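Local coordinates for protein monovalent Na+/H+ antiporter subunit G (Dietzia sp. DQ12-45-1b, PDB 7D3U) that probably contributes, as a small three-helix membrane subunit of the multi-chain Mrp complex, to the exchange of sodium ions for protons across the bacterial membrane, at residues 32-40 and 89-100. Sequence-based numbering, arbitrary orientation.
Sequences FPDLYVRSS and ARAGFLSGAAPT
The ring of Y36 meets the 89-100 segment with its edge: A89 O, the CB of F93, A97 O and the CA of P99 all lie near its plane, and D34 OD2 adds a polar atom at the same rim. With CG anti to its own carbonyl carbon (chi1 -46°), the side chain reaches across to the other helix, and Y36 OH donates to A97 O at 2.8 Å, the hydroxyl lying 16° off the plane of that carbonyl. Tyrosine suits this place because its ring packs on alanine and proline while its hydroxyl satisfies a carbonyl beyond the helix end. That end is a Schellman motif, A97 N returning to G92 O at 2.7 Å, with G96 at the positive phi that glycine accepts readily. D34 joins the two loops. Its OD2 takes the N-H of T100 at 2.8 Å in a nearly straight bond (166°) from above the carboxylate plane, while OD1 receives L35 N at 2.9 Å. Replacing D34 with alanine removes both acceptors and would probably leave T100 N without its mate and the loop after the helix less firmly held. G92 and A89 leave room for L35, whose CD2 would crowd a CB on G92 and rests 3.9 Å from A89 CA; S39 CB lies 4.0 Å from A89 CB. The start of helix 35-60 and the end of helix 68-95 run antiparallel, the axes of 35-40 and 89-95 coming within 10.0 Å; F110 of the C-terminal tail packs on Y36, F93 and P99, and F44 of the neighbouring cation antiporter chain meets Y36 edge-to-face.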
# COMPACT_ATOMS: atom_id res chain seq x y z
N PHE E 32 -34.01 38.57 18.05
CA PHE E 32 -34.73 38.98 16.86
C PHE E 32 -35.48 37.77 16.32
O PHE E 32 -34.87 36.70 16.14
CB PHE E 32 -33.80 39.56 15.79
CG PHE E 32 -33.54 41.03 15.93
CD1 PHE E 32 -34.42 41.84 16.63
CD2 PHE E 32 -32.42 41.61 15.36
CE1 PHE E 32 -34.18 43.19 16.77
CE2 PHE E 32 -32.18 42.96 15.50
CZ PHE E 32 -33.06 43.75 16.20
N PRO E 33 -36.78 37.89 16.05
CA PRO E 33 -37.56 36.68 15.74
C PRO E 33 -37.31 36.14 14.34
O PRO E 33 -37.26 34.92 14.15
CB PRO E 33 -39.01 37.15 15.92
CG PRO E 33 -38.96 38.60 15.60
CD PRO E 33 -37.61 39.10 16.04
N ASP E 34 -37.16 37.01 13.35
CA ASP E 34 -37.13 36.60 11.96
C ASP E 34 -35.70 36.39 11.47
O ASP E 34 -34.72 36.73 12.14
CB ASP E 34 -37.82 37.65 11.08
CG ASP E 34 -38.71 37.03 10.03
OD1 ASP E 34 -38.36 35.95 9.52
OD2 ASP E 34 -39.76 37.63 9.72
N LEU E 35 -35.59 35.81 10.28
CA LEU E 35 -34.33 35.83 9.55
C LEU E 35 -34.12 37.15 8.84
O LEU E 35 -32.98 37.60 8.67
CB LEU E 35 -34.29 34.68 8.53
CG LEU E 35 -33.04 34.48 7.68
CD1 LEU E 35 -32.89 33.01 7.36
CD2 LEU E 35 -33.09 35.27 6.39
N TYR E 36 -35.21 37.80 8.42
CA TYR E 36 -35.11 39.04 7.67
C TYR E 36 -34.82 40.22 8.58
O TYR E 36 -34.11 41.14 8.18
CB TYR E 36 -36.40 39.26 6.88
CG TYR E 36 -36.86 38.01 6.16
CD1 TYR E 36 -36.26 37.61 4.98
CD2 TYR E 36 -37.87 37.23 6.69
CE1 TYR E 36 -36.67 36.47 4.33
CE2 TYR E 36 -38.28 36.08 6.05
CZ TYR E 36 -37.68 35.71 4.87
OH TYR E 36 -38.09 34.57 4.23
N VAL E 37 -35.35 40.20 9.80
CA VAL E 37 -34.94 41.19 10.79
C VAL E 37 -33.46 41.01 11.13
O VAL E 37 -32.71 41.99 11.22
CB VAL E 37 -35.82 41.08 12.05
CG1 VAL E 37 -35.39 42.10 13.08
CG2 VAL E 37 -37.28 41.28 11.69
N ARG E 38 -33.03 39.76 11.30
CA ARG E 38 -31.63 39.49 11.58
C ARG E 38 -30.73 40.00 10.46
O ARG E 38 -29.71 40.64 10.72
CB ARG E 38 -31.42 37.99 11.80
CG ARG E 38 -31.67 37.53 13.22
CD ARG E 38 -31.76 36.02 13.29
NE ARG E 38 -32.40 35.58 14.53
CZ ARG E 38 -33.15 34.49 14.63
NH1 ARG E 38 -33.35 33.72 13.58
NH2 ARG E 38 -33.69 34.17 15.80
N SER E 39 -31.11 39.72 9.21
CA SER E 39 -30.29 40.16 8.09
C SER E 39 -30.32 41.67 7.94
O SER E 39 -29.30 42.28 7.60
CB SER E 39 -30.75 39.48 6.80
OG SER E 39 -30.71 38.07 6.93
N SER E 40 -31.47 42.29 8.21
CA SER E 40 -31.55 43.75 8.13
C SER E 40 -30.69 44.42 9.18
O SER E 40 -30.14 45.50 8.93
CB SER E 40 -33.01 44.19 8.28
OG SER E 40 -33.49 43.92 9.58
N ALA E 89 -30.65 36.88 2.81
CA ALA E 89 -32.09 37.03 3.02
C ALA E 89 -32.88 36.49 1.84
O ALA E 89 -33.90 35.82 2.02
CB ALA E 89 -32.43 38.50 3.27
N ARG E 90 -32.42 36.76 0.61
CA ARG E 90 -33.13 36.27 -0.56
C ARG E 90 -33.14 34.75 -0.60
O ARG E 90 -34.18 34.13 -0.84
CB ARG E 90 -32.51 36.84 -1.83
CG ARG E 90 -33.12 36.27 -3.10
CD ARG E 90 -32.04 35.91 -4.10
NE ARG E 90 -32.59 35.21 -5.26
CZ ARG E 90 -31.86 34.65 -6.21
NH1 ARG E 90 -30.54 34.71 -6.15
NH2 ARG E 90 -32.44 34.04 -7.23
N ALA E 91 -31.98 34.12 -0.37
CA ALA E 91 -31.91 32.67 -0.37
C ALA E 91 -32.71 32.06 0.77
O ALA E 91 -33.24 30.96 0.63
CB ALA E 91 -30.45 32.21 -0.30
N GLY E 92 -32.80 32.76 1.91
CA GLY E 92 -33.65 32.28 2.98
C GLY E 92 -35.11 32.32 2.60
O GLY E 92 -35.87 31.39 2.92
N PHE E 93 -35.53 33.38 1.92
CA PHE E 93 -36.89 33.43 1.40
C PHE E 93 -37.14 32.28 0.43
O PHE E 93 -38.18 31.61 0.50
CB PHE E 93 -37.15 34.77 0.72
CG PHE E 93 -38.51 34.88 0.09
CD1 PHE E 93 -38.75 34.41 -1.19
CD2 PHE E 93 -39.56 35.45 0.79
CE1 PHE E 93 -39.99 34.51 -1.77
CE2 PHE E 93 -40.81 35.55 0.22
CZ PHE E 93 -41.03 35.07 -1.06
N LEU E 94 -36.21 32.05 -0.49
CA LEU E 94 -36.37 30.98 -1.46
C LEU E 94 -36.37 29.61 -0.79
O LEU E 94 -37.19 28.75 -1.13
CB LEU E 94 -35.28 31.06 -2.53
CG LEU E 94 -35.43 32.19 -3.53
CD1 LEU E 94 -34.46 32.01 -4.69
CD2 LEU E 94 -36.86 32.26 -4.04
N SER E 95 -35.47 29.40 0.16
CA SER E 95 -35.40 28.11 0.84
C SER E 95 -36.59 27.87 1.76
O SER E 95 -36.81 26.73 2.18
CB SER E 95 -34.10 27.99 1.62
OG SER E 95 -34.04 26.76 2.32
N GLY E 96 -37.35 28.91 2.09
CA GLY E 96 -38.53 28.74 2.91
C GLY E 96 -38.38 29.22 4.34
O GLY E 96 -38.91 28.59 5.26
N ALA E 97 -37.67 30.32 4.55
CA ALA E 97 -37.54 30.89 5.88
C ALA E 97 -38.86 31.53 6.28
O ALA E 97 -39.27 32.54 5.70
CB ALA E 97 -36.41 31.91 5.93
N ALA E 98 -39.54 30.94 7.25
CA ALA E 98 -40.84 31.44 7.68
C ALA E 98 -40.69 32.80 8.34
O ALA E 98 -39.93 32.93 9.30
CB ALA E 98 -41.49 30.45 8.64
N PRO E 99 -41.38 33.83 7.86
CA PRO E 99 -41.35 35.12 8.54
C PRO E 99 -42.05 35.04 9.88
O PRO E 99 -42.92 34.20 10.12
CB PRO E 99 -42.08 36.06 7.58
CG PRO E 99 -42.99 35.16 6.83
CD PRO E 99 -42.26 33.86 6.68
N THR E 100 -41.67 35.95 10.78
CA THR E 100 -42.21 35.95 12.13
C THR E 100 -43.72 36.13 12.10
O THR E 100 -44.29 36.70 11.16
CB THR E 100 -41.58 37.05 12.97
OG1 THR E 100 -40.17 36.82 13.06
CG2 THR E 100 -42.16 37.05 14.37